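Local coordinates for protein cytochrome cL (Hyphomicrobium denitrificans, PDB 2D0W) that carries a heme and transfers electrons in the periplasm, probably as the electron acceptor for methanol dehydrogenase in methanol oxidation, at residues A[128-131]-A[132-135]. Sequence-based numbering, arbitrary orientation.
Sequences DDVA and DADW
Val130 and Ala133 meet at the two ends of a tight reversal of the chain. The amide of Ala133 donates to the carbonyl oxygen of Val130, with 2.9 Å between N and O; the N-H points well at the oxygen (162°), although the donor stands above the carbonyl plane. With the ends drawn together, the CB atoms of Val130 and Ala133 come within 3.8 Å of each other. The indole of Trp135 closes this apolar patch: Ala133 CB lies 3.5 Å above the ring plane, offset toward the rim, and Val130 CG1 reaches CZ2 of Trp135 at 4.0 Å, the two side chains crossing at about a right angle. With CG set between the backbone N and the carbonyl carbon (chi1 69°), the indole of Trp135 turns back over Ala133, while Leu136 and Phe144 also touch the side chain of Val130.

The corner itself is looser. Ala131 and Asp132 are exposed, and the Asp129 carboxylate reaches the corner through a weak bond from Ala131 N to its OD1, at 3.1 Å. Lys141 of helix 138-143 donates from NZ to the carbonyl oxygens of both Ala131 and Ala133, tying the bend to that helix. The whole is a type I beta turn from Val130 to Ala133, in the loop joining helix 112-124 to helix 138-143 of cytochrome cL.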
loop_
_atom_site.group_PDB
_atom_site.type_symbol
_atom_site.label_atom_id
_atom_site.label_comp_id
_atom_site.label_asym_id
_atom_site.label_seq_id
_atom_site.Cartn_x
_atom_site.Cartn_y
_atom_site.Cartn_z
ATOM N N ASP A 128 -15.432 0.286 0.745
ATOM C CA ASP A 128 -16.359 -0.837 0.577
ATOM C C ASP A 128 -16.222 -1.802 1.753
ATOM O O ASP A 128 -15.283 -1.680 2.551
ATOM C CB ASP A 128 -16.061 -1.605 -0.720
ATOM C CG ASP A 128 -16.528 -0.873 -1.980
ATOM O OD1 ASP A 128 -17.219 0.161 -1.887
ATOM O OD2 ASP A 128 -16.177 -1.343 -3.093
ATOM N N ASP A 129 -17.133 -2.774 1.858
ATOM C CA ASP A 129 -17.116 -3.737 2.985
ATOM C C ASP A 129 -15.835 -4.577 2.952
ATOM O O ASP A 129 -15.406 -5.031 1.892
ATOM C CB ASP A 129 -18.358 -4.659 2.981
ATOM C CG ASP A 129 -18.254 -5.802 4.020
ATOM O OD1 ASP A 129 -17.978 -6.947 3.617
ATOM O OD2 ASP A 129 -18.413 -5.543 5.241
ATOM N N VAL A 130 -15.228 -4.778 4.114
ATOM C CA VAL A 130 -13.980 -5.537 4.229
ATOM C C VAL A 130 -14.069 -6.933 4.896
ATOM O O VAL A 130 -13.038 -7.552 5.238
ATOM C CB VAL A 130 -12.956 -4.724 4.981
ATOM C CG1 VAL A 130 -12.526 -3.547 4.094
ATOM C CG2 VAL A 130 -13.573 -4.215 6.369
ATOM N N ALA A 131 -15.270 -7.457 5.060
ATOM C CA ALA A 131 -15.387 -8.795 5.693
ATOM C C ALA A 131 -14.612 -9.883 4.905
ATOM O O ALA A 131 -14.078 -10.829 5.479
ATOM C CB ALA A 131 -16.862 -9.161 5.872
ATOM N N ASP A 132 -14.486 -9.703 3.600
ATOM C CA ASP A 132 -13.775 -10.659 2.766
ATOM C C ASP A 132 -12.323 -10.239 2.478
ATOM O O ASP A 132 -11.625 -10.903 1.695
ATOM C CB ASP A 132 -14.527 -10.813 1.446
ATOM C CG ASP A 132 -14.704 -12.263 1.033
ATOM O OD1 ASP A 132 -15.806 -12.793 1.295
ATOM O OD2 ASP A 132 -13.774 -12.874 0.441
ATOM N N ALA A 133 -11.860 -9.159 3.121
ATOM C CA ALA A 133 -10.580 -8.543 2.761
ATOM C C ALA A 133 -9.407 -9.465 3.038
ATOM O O ALA A 133 -9.160 -9.812 4.173
ATOM C CB ALA A 133 -10.414 -7.187 3.488
ATOM N N ASP A 134 -8.696 -9.881 1.990
ATOM C CA ASP A 134 -7.501 -10.738 2.150
ATOM C C ASP A 134 -6.324 -10.056 2.874
ATOM O O ASP A 134 -5.396 -10.747 3.319
ATOM C CB ASP A 134 -7.014 -11.283 0.788
ATOM C CG ASP A 134 -8.047 -12.140 0.099
ATOM O OD1 ASP A 134 -9.161 -12.344 0.644
ATOM O OD2 ASP A 134 -7.759 -12.620 -1.008
ATOM N N TRP A 135 -6.358 -8.720 3.006
ATOM C CA TRP A 135 -5.232 -7.937 3.578
ATOM C C TRP A 135 -5.398 -7.510 5.030
ATOM O O TRP A 135 -4.510 -6.820 5.595
ATOM C CB TRP A 135 -4.983 -6.651 2.760
ATOM C CG TRP A 135 -6.105 -5.618 2.902
ATOM C CD1 TRP A 135 -6.215 -4.640 3.859
ATOM C CD2 TRP A 135 -7.227 -5.467 2.053
ATOM N NE1 TRP A 135 -7.360 -3.918 3.683
ATOM C CE2 TRP A 135 -7.994 -4.389 2.563
ATOM C CE3 TRP A 135 -7.674 -6.138 0.920
ATOM C CZ2 TRP A 135 -9.187 -3.976 1.969
ATOM C CZ3 TRP A 135 -8.860 -5.730 0.330
ATOM C CH2 TRP A 135 -9.612 -4.666 0.865
#